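PDB 5EHK: lantibiotic dehydratase from Microbispora corallina, which probably dehydrates serine and threonine residues in the precursor peptide of the lantibiotic NAI-107, drawing glutamate from glutamyl-tRNA to activate their hydroxyl groups. Local coordinates for residues R208-C213 with T228-R233; R457-L462 with A485-D490; V11-T16 with A147-G152; N616-C621 with A797-H802; L129-I134 with R746-D751. All coordinates share one frame; numbering follows the deposited sequence.

Contact 1. Residues R208-C213 with T228-R233; sequences RIVLDC and TVSARR
Backbone hydrogen bonds do most of the joining here. Strands 208-212 and 228-232 run antiparallel, and two hydrogen-bonded pairs set their register. Ile-209 N gives to Ala-231 O at 2.7 Å, nearly along the C=O axis, while Ala-231 N returns the bond to Ile-209 O. Leu-211 and Val-229 repeat the exchange, with Leu-211 N reaching Val-229 O at 3.0 Å and a longer return from Val-229 N to Leu-211 O at 3.3 Å.

Apolar packing lies on the face that carries Ile-209, Leu-211, Val-229 and Ala-231. With Ile-209 CG1 anti to the backbone N (chi1 -166°), its CG2 branch is left to touch Ala-231 CB at 3.5 Å. Leu-241 and Leu-280 also pack on Ile-209.

The polar interactions gather on the other face, around Ser-230. Arg-208 starts away from the partner strand, but bends at chi2 and chi3 so that its guanidinium comes back across it. NH1 then donates to Ser-230 OG at 3.0 Å, almost straight and in the guanidinium plane. One guanidinium face is turned to the backbone of Ala-231 and Arg-232. The two arginine tips are close, with Arg-208 NH2 4.3 Å from Arg-232 NH2, a repulsion probably eased by the salt bridge of Arg-232 to Asp-207. Asp-833 of the second subunit also hydrogen-bonds Ser-230 OG, and Arg-829 of that subunit pairs with Asp-212.

With strand 203-205 on the far side of 208-212, this is a three-stranded antiparallel meander, one face of which meets the other subunit.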
# COMPACT_ATOMS: atom_id res chain seq x y z
N ARG A 208 20.12 -20.79 24.58
CA ARG A 208 20.53 -19.44 24.94
C ARG A 208 19.40 -18.68 25.61
O ARG A 208 18.20 -18.92 25.34
CB ARG A 208 20.94 -18.66 23.70
CG ARG A 208 21.99 -19.33 22.85
CD ARG A 208 22.93 -18.30 22.27
NE ARG A 208 24.29 -18.73 22.56
CZ ARG A 208 25.26 -17.94 23.00
NH1 ARG A 208 25.04 -16.64 23.18
NH2 ARG A 208 26.45 -18.46 23.25
N ILE A 209 19.78 -17.78 26.51
CA ILE A 209 18.86 -16.81 27.07
C ILE A 209 19.04 -15.46 26.33
O ILE A 209 20.17 -14.98 26.13
CB ILE A 209 19.01 -16.71 28.61
CG1 ILE A 209 17.83 -15.97 29.24
CG2 ILE A 209 20.30 -16.06 28.99
CD1 ILE A 209 16.51 -16.70 29.05
N VAL A 210 17.94 -14.88 25.86
CA VAL A 210 18.03 -13.66 25.07
C VAL A 210 17.24 -12.52 25.69
O VAL A 210 16.10 -12.69 26.09
CB VAL A 210 17.58 -13.89 23.61
CG1 VAL A 210 17.51 -12.60 22.83
CG2 VAL A 210 18.53 -14.85 22.90
N LEU A 211 17.90 -11.36 25.79
CA LEU A 211 17.24 -10.11 26.15
C LEU A 211 17.22 -9.16 24.95
O LEU A 211 18.25 -8.63 24.55
CB LEU A 211 17.96 -9.43 27.33
CG LEU A 211 17.43 -8.06 27.80
CD1 LEU A 211 16.02 -8.22 28.31
CD2 LEU A 211 18.29 -7.46 28.91
N ASP A 212 16.05 -8.94 24.36
CA ASP A 212 15.98 -7.97 23.28
C ASP A 212 15.98 -6.57 23.91
O ASP A 212 15.28 -6.32 24.90
CB ASP A 212 14.73 -8.18 22.40
CG ASP A 212 14.66 -9.59 21.78
OD1 ASP A 212 15.69 -10.05 21.24
OD2 ASP A 212 13.58 -10.24 21.83
N CYS A 213 16.78 -5.66 23.35
CA CYS A 213 16.87 -4.27 23.81
C CYS A 213 17.19 -4.10 25.30
O CYS A 213 16.31 -3.81 26.12
CB CYS A 213 15.56 -3.55 23.52
SG CYS A 213 15.08 -3.72 21.81
N THR A 228 21.61 -5.90 21.77
CA THR A 228 21.02 -7.18 22.13
C THR A 228 21.99 -8.02 22.97
O THR A 228 23.20 -7.95 22.79
CB THR A 228 20.53 -7.97 20.89
OG1 THR A 228 20.34 -9.34 21.25
CG2 THR A 228 21.56 -7.91 19.78
N VAL A 229 21.45 -8.77 23.93
CA VAL A 229 22.27 -9.61 24.79
C VAL A 229 21.92 -11.09 24.60
O VAL A 229 20.77 -11.48 24.78
CB VAL A 229 22.11 -9.23 26.26
CG1 VAL A 229 22.52 -10.39 27.17
CG2 VAL A 229 22.92 -7.98 26.55
N SER A 230 22.92 -11.90 24.25
CA SER A 230 22.72 -13.34 24.05
C SER A 230 23.64 -14.14 24.94
O SER A 230 24.83 -14.26 24.65
CB SER A 230 23.00 -13.72 22.60
OG SER A 230 22.67 -15.08 22.35
N ALA A 231 23.10 -14.69 26.03
CA ALA A 231 23.90 -15.49 26.95
C ALA A 231 23.59 -16.98 26.79
O ALA A 231 22.46 -17.33 26.47
CB ALA A 231 23.64 -15.06 28.38
N ARG A 232 24.57 -17.85 27.00
CA ARG A 232 24.29 -19.29 27.01
C ARG A 232 23.52 -19.66 28.28
O ARG A 232 23.88 -19.25 29.38
CB ARG A 232 25.56 -20.12 26.90
CG ARG A 232 25.30 -21.63 26.92
CD ARG A 232 26.57 -22.47 26.88
NE ARG A 232 27.44 -22.12 25.75
CZ ARG A 232 27.40 -22.70 24.55
NH1 ARG A 232 26.54 -23.68 24.29
NH2 ARG A 232 28.25 -22.31 23.60
N ARG A 233 22.48 -20.48 28.12
CA ARG A 233 21.61 -20.83 29.25
C ARG A 233 22.01 -22.16 29.89
O ARG A 233 21.41 -23.20 29.65
CB ARG A 233 20.15 -20.87 28.79
CG ARG A 233 19.15 -21.15 29.89
CD ARG A 233 17.73 -21.08 29.33
NE ARG A 233 16.73 -21.42 30.33
CZ ARG A 233 16.17 -22.62 30.42
NH1 ARG A 233 16.54 -23.56 29.57
NH2 ARG A 233 15.27 -22.88 31.35

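Contact 2. Residues R457-L462 with A485-D490; sequences RRSAAL and AELAYD
Arg-457 and Tyr-489 reach toward each other tip to tip, and the guanidinium settles flat on one face of the phenol. The planes are 26° apart with centres separated by 4.2 Å, a cation-pi stack offset toward the hydroxyl end of the ring. Arg-457 gets there as a fully extended chain, CG anti to the backbone N. Tyr-489 OH lies over the guanidinium face, 3.0 Å from Arg-457 NE, where the angle is too poor for a hydrogen bond.

The same guanidinium uses its edge differently. NH2 donates to Leu-487 O at 2.7 Å, close to the guanidinium plane and onto a lone pair of the carbonyl. Stack and bond together fix the rotation of the group.

Farther along, Leu-487 crosses Leu-462 at about a right angle, its CD2 3.5 Å from Leu-462 CD1. Ala-461 CB touches that same methyl, 3.6 Å from Leu-487 CD2. Glu-486 skirts Ala-461 on its way to a salt bridge with Arg-464.

Ser-459 OG accepts from Leu-462 N at 3.2 Å, a nearly straight capping bond. The arrangement is that of an N-capped helix start, 460-471, packed against residues 486-487, with an arginine-tyrosine cation-pi stack beside it.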
# COMPACT_ATOMS: atom_id res chain seq x y z
N ARG A 457 -7.10 13.59 5.08
CA ARG A 457 -8.53 13.56 4.81
C ARG A 457 -8.92 14.53 3.70
O ARG A 457 -8.24 15.53 3.46
CB ARG A 457 -9.30 13.89 6.09
CG ARG A 457 -10.80 13.76 5.94
CD ARG A 457 -11.49 14.35 7.11
NE ARG A 457 -12.91 14.06 7.08
CZ ARG A 457 -13.74 14.38 8.07
NH1 ARG A 457 -13.25 15.00 9.14
NH2 ARG A 457 -15.03 14.10 7.99
N ARG A 458 -10.00 14.22 3.01
CA ARG A 458 -10.55 15.13 2.01
C ARG A 458 -12.04 15.29 2.22
O ARG A 458 -12.77 14.30 2.26
CB ARG A 458 -10.22 14.66 0.58
CG ARG A 458 -8.72 14.38 0.34
CD ARG A 458 -8.42 13.94 -1.08
NE ARG A 458 -8.10 12.51 -1.12
CZ ARG A 458 -8.94 11.59 -1.58
NH1 ARG A 458 -10.13 11.94 -2.05
NH2 ARG A 458 -8.58 10.32 -1.58
N SER A 459 -12.49 16.53 2.32
CA SER A 459 -13.88 16.80 2.64
C SER A 459 -14.42 17.97 1.86
O SER A 459 -13.87 19.07 1.94
CB SER A 459 -14.01 17.12 4.13
OG SER A 459 -15.37 17.26 4.48
N ALA A 460 -15.50 17.75 1.12
CA ALA A 460 -16.18 18.85 0.45
C ALA A 460 -16.66 19.82 1.54
O ALA A 460 -16.58 21.03 1.39
CB ALA A 460 -17.34 18.36 -0.38
N ALA A 461 -17.14 19.25 2.64
CA ALA A 461 -17.62 20.01 3.79
C ALA A 461 -16.57 20.96 4.38
O ALA A 461 -16.79 22.17 4.51
CB ALA A 461 -18.10 19.05 4.84
N LEU A 462 -15.42 20.42 4.74
CA LEU A 462 -14.32 21.24 5.24
C LEU A 462 -13.90 22.31 4.22
O LEU A 462 -13.67 23.46 4.58
CB LEU A 462 -13.12 20.37 5.58
CG LEU A 462 -12.69 20.23 7.04
CD1 LEU A 462 -13.90 20.23 7.96
CD2 LEU A 462 -11.85 18.96 7.22
N ALA A 485 -22.83 17.43 12.21
CA ALA A 485 -23.57 16.37 11.54
C ALA A 485 -23.05 16.05 10.12
O ALA A 485 -23.35 14.99 9.56
CB ALA A 485 -25.05 16.70 11.48
N GLU A 486 -22.28 16.98 9.54
CA GLU A 486 -21.78 16.81 8.19
C GLU A 486 -20.40 16.20 8.16
O GLU A 486 -20.02 15.59 7.17
CB GLU A 486 -21.66 18.13 7.44
CG GLU A 486 -22.82 18.50 6.56
CD GLU A 486 -22.49 19.73 5.75
OE1 GLU A 486 -22.84 20.86 6.16
OE2 GLU A 486 -21.83 19.54 4.70
N LEU A 487 -19.64 16.40 9.23
CA LEU A 487 -18.26 15.94 9.25
C LEU A 487 -18.13 14.56 9.86
O LEU A 487 -17.12 13.91 9.67
CB LEU A 487 -17.42 16.92 10.05
CG LEU A 487 -17.53 18.34 9.51
CD1 LEU A 487 -16.87 19.37 10.41
CD2 LEU A 487 -16.90 18.36 8.15
N ALA A 488 -19.16 14.12 10.57
CA ALA A 488 -19.08 12.88 11.34
C ALA A 488 -18.98 11.70 10.38
O ALA A 488 -19.83 11.56 9.51
CB ALA A 488 -20.31 12.74 12.26
N TYR A 489 -17.99 10.84 10.58
CA TYR A 489 -17.87 9.65 9.76
C TYR A 489 -19.03 8.72 10.05
O TYR A 489 -19.38 7.87 9.24
CB TYR A 489 -16.55 8.91 10.03
CG TYR A 489 -15.30 9.67 9.67
CD1 TYR A 489 -14.82 9.67 8.36
CD2 TYR A 489 -14.57 10.35 10.64
CE1 TYR A 489 -13.65 10.36 8.02
CE2 TYR A 489 -13.39 11.04 10.31
CZ TYR A 489 -12.95 11.04 8.99
OH TYR A 489 -11.80 11.71 8.65
N ASP A 490 -19.60 8.86 11.24
CA ASP A 490 -20.80 8.12 11.60
C ASP A 490 -21.35 8.63 12.91
O ASP A 490 -20.79 9.56 13.52
CB ASP A 490 -20.54 6.61 11.67
CG ASP A 490 -19.70 6.20 12.88
OD1 ASP A 490 -19.06 7.06 13.53
OD2 ASP A 490 -19.68 4.99 13.18

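Contact 3. Residues V11-T16 with A147-G152; sequences VFMVRT and AGVSGG
Paired backbone bonds hold strands 11-16 and 147-152 antiparallel. Thr-16 and Gly-148 make the best of them: Thr-16 N meets Gly-148 O at 2.9 Å, nearly along the C=O axis, and Gly-148 N answers to Thr-16 O. Val-14 N and Ser-150 O are 3.0 Å apart, and Ser-150 N gives back to a lone pair of Val-14 O. At the other end the pairing loosens: Phe-12 N donates to Gly-152 O at a longer 3.2 Å, from well above the carbonyl plane.

Ring packing is confined to Phe-12. Its CG takes the crowded position between the backbone N and carbonyl carbon (chi1 52°), which folds the ring over Gly-152, with CE1 3.5 Å from Gly-152 CA. The glycine offers bare backbone to that face, and Phe-154 meets the ring edge-to-face.

Apolar contact on the reverse face comes from Met-13, whose SD crosses obliquely to Val-149 CG1 at 3.6 Å. Arg-15 shares that face and sends its tip to Glu-785 in a salt bridge.

Strand 366-379 runs parallel along the far edge of 147-155, and strand 785-792 lies antiparallel beside 6-17. The two strands described are therefore the interior pair of a mixed beta-sheet that draws together distant parts of the chain.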
# COMPACT_ATOMS: atom_id res chain seq x y z
N VAL A 11 -10.52 19.26 40.22
CA VAL A 11 -9.22 19.94 40.18
C VAL A 11 -8.60 19.78 38.82
O VAL A 11 -9.00 18.90 38.05
CB VAL A 11 -8.24 19.41 41.23
CG1 VAL A 11 -8.83 19.54 42.62
CG2 VAL A 11 -7.88 17.97 40.93
N PHE A 12 -7.62 20.63 38.53
CA PHE A 12 -6.89 20.57 37.28
C PHE A 12 -5.51 21.14 37.49
O PHE A 12 -5.27 21.77 38.51
CB PHE A 12 -7.63 21.31 36.15
CG PHE A 12 -8.04 22.72 36.48
CD1 PHE A 12 -7.09 23.73 36.62
CD2 PHE A 12 -9.39 23.04 36.60
CE1 PHE A 12 -7.47 25.02 36.89
CE2 PHE A 12 -9.77 24.34 36.88
CZ PHE A 12 -8.81 25.33 37.03
N MET A 13 -4.59 20.86 36.57
CA MET A 13 -3.22 21.37 36.70
C MET A 13 -3.05 22.58 35.81
O MET A 13 -3.76 22.74 34.83
CB MET A 13 -2.18 20.29 36.37
CG MET A 13 -0.76 20.65 36.80
SD MET A 13 0.55 19.55 36.22
CE MET A 13 0.64 19.96 34.47
N VAL A 14 -2.10 23.45 36.16
CA VAL A 14 -1.85 24.66 35.40
C VAL A 14 -0.38 24.66 35.08
O VAL A 14 0.43 24.34 35.95
CB VAL A 14 -2.16 25.92 36.23
CG1 VAL A 14 -1.88 27.16 35.41
CG2 VAL A 14 -3.60 25.89 36.70
N ARG A 15 -0.05 24.95 33.82
CA ARG A 15 1.34 25.14 33.42
C ARG A 15 1.50 26.62 33.14
O ARG A 15 0.61 27.22 32.54
CB ARG A 15 1.68 24.39 32.14
CG ARG A 15 1.12 22.99 31.99
CD ARG A 15 1.59 22.39 30.66
NE ARG A 15 1.20 21.00 30.51
CZ ARG A 15 0.33 20.58 29.60
NH1 ARG A 15 -0.25 21.44 28.76
NH2 ARG A 15 0.01 19.30 29.53
N THR A 16 2.60 27.21 33.57
CA THR A 16 2.80 28.64 33.36
C THR A 16 4.26 29.09 33.46
O THR A 16 5.03 28.50 34.22
CB THR A 16 1.90 29.42 34.33
OG1 THR A 16 0.82 30.00 33.58
CG2 THR A 16 2.67 30.49 35.11
N ALA A 147 9.53 27.68 33.58
CA ALA A 147 8.09 27.49 33.75
C ALA A 147 7.79 26.32 34.65
O ALA A 147 8.66 25.47 34.89
CB ALA A 147 7.43 27.30 32.40
N GLY A 148 6.56 26.27 35.16
CA GLY A 148 6.21 25.26 36.13
C GLY A 148 4.72 25.10 36.32
O GLY A 148 3.95 25.62 35.52
N VAL A 149 4.33 24.41 37.39
CA VAL A 149 2.94 23.96 37.55
C VAL A 149 2.29 24.49 38.84
O VAL A 149 2.99 24.91 39.76
CB VAL A 149 2.84 22.42 37.56
CG1 VAL A 149 3.35 21.85 36.25
CG2 VAL A 149 3.65 21.85 38.70
N SER A 150 0.96 24.45 38.90
CA SER A 150 0.23 24.81 40.12
C SER A 150 -1.18 24.21 40.14
O SER A 150 -1.77 23.89 39.09
CB SER A 150 0.12 26.33 40.27
OG SER A 150 -0.69 26.91 39.25
N GLY A 151 -1.72 24.06 41.35
CA GLY A 151 -3.10 23.62 41.55
C GLY A 151 -4.15 24.61 41.05
O GLY A 151 -3.90 25.82 40.92
N GLY A 152 -5.34 24.10 40.73
CA GLY A 152 -6.43 24.91 40.24
C GLY A 152 -7.72 24.16 40.49
O GLY A 152 -7.70 22.95 40.67

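Contact 4. Residues N616-C621 with A797-H802; sequences NLERLC and AARPPH
Residues 616-619 form the tight turn of the beta-hairpin that joins strands 611-615 and 620-624, and an Asx turn shapes it; the loop 797-802 runs past it. The first shell is a salt bridge. Glu-618 and Arg-799 meet tip to tip, the arginine gripping side-on, with NE 2.7 Å from Glu-618 OE2 and NH2 3.1 Å from Glu-618 OE1. Both nitrogens come from above the carboxylate plane, so the two flat groups are 67° apart. Arg-799 is extended from CG to NE, and its NH2 has a second acid partner in Asp-496.

Arg-619 slides past Arg-799 in the opposite direction. A water sits in its guanidinium plane, accepting a weak bond from Arg-619 NH1 and donating to Pro-800 O at 2.7 Å. Glu-630 forms a salt bridge with Arg-619 and also accepts from His-802 N, so one carboxylate serves both sides. On the His-802 side, Cys-621 SG lies oblique to the ring, 4.0 Å from ND1, and Asn-616 CB approaches CD2 of that ring.

What presents Glu-618 and Arg-619 is the turn itself: Asn-616 OD1 accepts twice, from Glu-618 N at 2.9 Å and from Arg-619 N at 3.0 Å.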
# COMPACT_ATOMS: atom_id res chain seq x y z
N ASN A 616 -11.83 -11.16 19.95
CA ASN A 616 -13.13 -11.41 19.32
C ASN A 616 -13.18 -10.58 18.04
O ASN A 616 -12.19 -9.97 17.67
CB ASN A 616 -14.31 -11.08 20.25
CG ASN A 616 -14.35 -9.61 20.69
OD1 ASN A 616 -13.93 -8.70 19.97
ND2 ASN A 616 -14.82 -9.39 21.90
N LEU A 617 -14.34 -10.54 17.38
CA LEU A 617 -14.42 -9.88 16.08
C LEU A 617 -14.03 -8.41 16.12
O LEU A 617 -13.56 -7.87 15.13
CB LEU A 617 -15.78 -10.06 15.43
CG LEU A 617 -15.96 -11.49 14.91
CD1 LEU A 617 -16.56 -12.40 15.97
CD2 LEU A 617 -16.80 -11.50 13.65
N GLU A 618 -14.18 -7.78 17.28
CA GLU A 618 -13.99 -6.35 17.41
C GLU A 618 -12.64 -5.89 17.98
O GLU A 618 -12.06 -4.92 17.48
CB GLU A 618 -15.12 -5.78 18.26
CG GLU A 618 -14.75 -4.56 19.10
CD GLU A 618 -15.95 -4.04 19.91
OE1 GLU A 618 -16.71 -3.21 19.35
OE2 GLU A 618 -16.12 -4.49 21.07
N ARG A 619 -12.11 -6.58 18.98
CA ARG A 619 -10.94 -6.11 19.72
C ARG A 619 -9.99 -7.24 20.12
O ARG A 619 -10.37 -8.41 20.16
CB ARG A 619 -11.39 -5.37 21.00
CG ARG A 619 -12.47 -6.14 21.74
CD ARG A 619 -13.05 -5.40 22.93
NE ARG A 619 -12.55 -5.98 24.17
CZ ARG A 619 -13.24 -6.80 24.95
NH1 ARG A 619 -14.48 -7.15 24.63
NH2 ARG A 619 -12.69 -7.28 26.06
N LEU A 620 -8.74 -6.88 20.39
CA LEU A 620 -7.83 -7.74 21.11
C LEU A 620 -8.14 -7.51 22.56
O LEU A 620 -8.72 -6.49 22.90
CB LEU A 620 -6.40 -7.32 20.85
CG LEU A 620 -5.85 -7.71 19.48
CD1 LEU A 620 -4.50 -7.02 19.25
CD2 LEU A 620 -5.73 -9.22 19.46
N CYS A 621 -7.74 -8.41 23.43
CA CYS A 621 -7.89 -8.13 24.87
C CYS A 621 -6.93 -8.84 25.79
O CYS A 621 -6.62 -10.02 25.59
CB CYS A 621 -9.30 -8.40 25.34
SG CYS A 621 -9.85 -9.95 24.78
N ALA A 797 -19.26 -0.21 32.87
CA ALA A 797 -18.49 -0.83 31.79
C ALA A 797 -19.42 -1.43 30.77
O ALA A 797 -20.26 -2.29 31.10
CB ALA A 797 -17.55 -1.90 32.33
N ALA A 798 -19.28 -0.98 29.52
CA ALA A 798 -20.25 -1.31 28.48
C ALA A 798 -20.11 -2.75 27.97
O ALA A 798 -21.05 -3.34 27.46
CB ALA A 798 -20.12 -0.34 27.34
N ARG A 799 -18.92 -3.30 28.12
CA ARG A 799 -18.57 -4.57 27.50
C ARG A 799 -18.33 -5.73 28.47
O ARG A 799 -17.60 -5.60 29.47
CB ARG A 799 -17.36 -4.39 26.58
CG ARG A 799 -17.69 -3.72 25.28
CD ARG A 799 -16.44 -3.56 24.45
NE ARG A 799 -16.75 -2.97 23.16
CZ ARG A 799 -16.72 -1.67 22.93
NH1 ARG A 799 -16.39 -0.85 23.92
NH2 ARG A 799 -17.01 -1.19 21.73
N PRO A 800 -18.92 -6.87 28.15
CA PRO A 800 -18.69 -8.13 28.88
C PRO A 800 -17.25 -8.51 28.67
O PRO A 800 -16.72 -8.13 27.62
CB PRO A 800 -19.56 -9.13 28.14
CG PRO A 800 -20.47 -8.32 27.27
CD PRO A 800 -19.75 -7.06 26.95
N PRO A 801 -16.63 -9.24 29.61
CA PRO A 801 -15.30 -9.77 29.31
C PRO A 801 -15.37 -10.80 28.24
O PRO A 801 -16.42 -11.34 27.93
CB PRO A 801 -14.88 -10.45 30.62
CG PRO A 801 -16.13 -10.74 31.32
CD PRO A 801 -17.06 -9.58 30.97
N HIS A 802 -14.22 -11.08 27.66
CA HIS A 802 -14.11 -12.15 26.70
C HIS A 802 -13.12 -13.07 27.28
O HIS A 802 -11.92 -12.89 27.08
CB HIS A 802 -13.54 -11.65 25.38
CG HIS A 802 -13.23 -12.75 24.42
ND1 HIS A 802 -11.96 -13.28 24.29
CD2 HIS A 802 -14.02 -13.45 23.57
CE1 HIS A 802 -11.98 -14.24 23.39
NE2 HIS A 802 -13.21 -14.36 22.93
O HOH W 1 -16.91 -8.34 24.93

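Contact 5. Residues L129-I134 with R746-D751; sequences LLRYDI and RVLLRD
A steep helix-helix crossing joins helix 119-138 to helix 743-755, and Leu-748 carries it, packing on Leu-130, Arg-131 and Ile-134, with Leu-127 of the first helix also touching it. The segments cross at -111°, their axes 11.4 Å apart at closest approach, so the meeting is brief.

Leu-748 points at the other helix. CG anti to the backbone N carries the branch point out to it, where the two methyls go to different neighbours. CD2 meets Ile-134 CD1 tip to tip at 3.6 Å, and lies 4.0 Å from Leu-130 CD2. CD1 goes to the arginine and lies against the centre of one face of the Arg-131 guanidinium, 3.8 Å from CZ, and also touches CG of that side chain.

Arg-131 is extended from CG to NE and runs over the leucine toward Asp-751, one helical turn beyond Leu-748. NH2 donates to Asp-751 OD2 at 3.1 Å, the oxygen lying in the guanidinium plane while the nitrogen stands above the carboxylate plane. NH1 has its own salt bridge, to Glu-752, and Leu-736 of strand 735-739 packs on the same arginine.

Two neighbouring acids on one helix thus share a single arginine, which would be expected to help keep both ionised, while its flat face roofs the buried leucine; the charge is met at the guanidinium edge and the apolar packing at its face.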
# COMPACT_ATOMS: atom_id res chain seq x y z
N LEU A 129 20.06 33.44 23.85
CA LEU A 129 19.59 34.08 25.07
C LEU A 129 18.18 34.62 24.89
O LEU A 129 17.35 34.52 25.78
CB LEU A 129 20.50 35.23 25.46
CG LEU A 129 19.99 35.90 26.73
CD1 LEU A 129 20.50 35.15 27.96
CD2 LEU A 129 20.37 37.37 26.75
N LEU A 130 17.93 35.16 23.70
CA LEU A 130 16.62 35.72 23.37
C LEU A 130 15.55 34.65 23.42
O LEU A 130 14.43 34.91 23.85
CB LEU A 130 16.66 36.38 21.99
CG LEU A 130 15.38 37.07 21.51
CD1 LEU A 130 14.94 38.14 22.48
CD2 LEU A 130 15.60 37.64 20.11
N ARG A 131 15.89 33.45 22.96
CA ARG A 131 14.97 32.33 23.00
C ARG A 131 14.60 32.02 24.44
O ARG A 131 13.44 31.74 24.74
CB ARG A 131 15.57 31.10 22.34
CG ARG A 131 15.78 31.25 20.86
CD ARG A 131 16.50 30.05 20.29
NE ARG A 131 16.92 30.33 18.92
CZ ARG A 131 16.11 30.24 17.87
NH1 ARG A 131 14.84 29.85 18.03
NH2 ARG A 131 16.56 30.51 16.65
N TYR A 132 15.61 32.03 25.31
CA TYR A 132 15.41 31.76 26.73
C TYR A 132 14.64 32.87 27.47
O TYR A 132 13.93 32.60 28.44
CB TYR A 132 16.76 31.49 27.41
CG TYR A 132 17.38 30.14 27.09
CD1 TYR A 132 16.64 28.96 27.19
CD2 TYR A 132 18.70 30.04 26.65
CE1 TYR A 132 17.20 27.74 26.89
CE2 TYR A 132 19.26 28.83 26.35
CZ TYR A 132 18.51 27.68 26.48
OH TYR A 132 19.08 26.47 26.17
N ASP A 133 14.79 34.12 27.02
CA ASP A 133 14.11 35.24 27.65
C ASP A 133 12.62 35.11 27.33
O ASP A 133 11.79 34.95 28.23
CB ASP A 133 14.67 36.56 27.08
CG ASP A 133 14.22 37.81 27.86
OD1 ASP A 133 13.09 37.85 28.41
OD2 ASP A 133 15.01 38.78 27.90
N ILE A 134 12.31 35.13 26.03
CA ILE A 134 10.96 34.94 25.53
C ILE A 134 10.29 33.76 26.19
O ILE A 134 9.12 33.84 26.58
CB ILE A 134 10.99 34.70 24.01
CG1 ILE A 134 11.51 35.95 23.32
CG2 ILE A 134 9.60 34.35 23.49
CD1 ILE A 134 11.45 35.89 21.83
N ARG A 746 11.93 39.86 14.89
CA ARG A 746 11.88 39.71 13.44
C ARG A 746 13.09 38.95 12.86
O ARG A 746 13.00 38.35 11.79
CB ARG A 746 11.72 41.07 12.75
CG ARG A 746 10.28 41.47 12.50
CD ARG A 746 10.21 42.80 11.79
NE ARG A 746 10.86 43.84 12.58
CZ ARG A 746 11.05 45.08 12.17
NH1 ARG A 746 10.64 45.45 10.96
NH2 ARG A 746 11.65 45.97 12.96
N VAL A 747 14.22 39.00 13.56
CA VAL A 747 15.40 38.26 13.11
C VAL A 747 15.39 36.88 13.72
O VAL A 747 15.93 35.95 13.16
CB VAL A 747 16.73 38.96 13.45
CG1 VAL A 747 16.63 40.47 13.23
CG2 VAL A 747 17.17 38.65 14.87
N LEU A 748 14.75 36.76 14.87
CA LEU A 748 14.62 35.47 15.53
C LEU A 748 13.74 34.55 14.68
O LEU A 748 14.00 33.34 14.60
CB LEU A 748 14.04 35.64 16.93
CG LEU A 748 14.07 34.37 17.78
CD1 LEU A 748 15.50 33.99 18.15
CD2 LEU A 748 13.23 34.57 19.02
N LEU A 749 12.72 35.13 14.06
CA LEU A 749 11.82 34.39 13.19
C LEU A 749 12.57 33.93 11.94
O LEU A 749 12.26 32.89 11.38
CB LEU A 749 10.61 35.23 12.79
CG LEU A 749 9.66 34.62 11.74
CD1 LEU A 749 8.82 33.54 12.36
CD2 LEU A 749 8.78 35.66 11.06
N ARG A 750 13.55 34.71 11.51
CA ARG A 750 14.29 34.34 10.31
C ARG A 750 15.19 33.15 10.60
O ARG A 750 15.23 32.19 9.84
CB ARG A 750 15.10 35.52 9.78
CG ARG A 750 15.81 35.25 8.45
CD ARG A 750 16.54 36.51 8.01
NE ARG A 750 17.27 36.38 6.76
CZ ARG A 750 17.86 37.40 6.14
NH1 ARG A 750 17.81 38.61 6.69
NH2 ARG A 750 18.51 37.21 5.00
N ASP A 751 15.91 33.22 11.72
CA ASP A 751 16.81 32.15 12.12
C ASP A 751 16.02 30.88 12.37
O ASP A 751 16.43 29.78 11.99
CB ASP A 751 17.55 32.55 13.40
CG ASP A 751 18.71 31.62 13.71
OD1 ASP A 751 19.32 31.08 12.76
OD2 ASP A 751 19.01 31.43 14.91

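Overall arrangement
Contacts 3 and 5 are the buried ones, and neighbours: helix 119-138 leads into strand 147-155, and the nearest atoms of the two contacts are about 8 Å apart. Contact 3 relies on backbone pairing, contact 5 on apolar packing under an ion pair. Contacts 1 and 2 lie on opposite sides of the chain's centre, about 50 Å apart between centres, yet both touch the second subunit; contact 1 meets it with charged and polar groups, contact 2 by packing. Contact 4, nearest the chain's centre, joins a hairpin turn to an irregular loop through charges and a water, without backbone pairing between the two segments. Arginine bridges contacts 1, 2, 4 and 5; in contact 3 it turns to Glu-785.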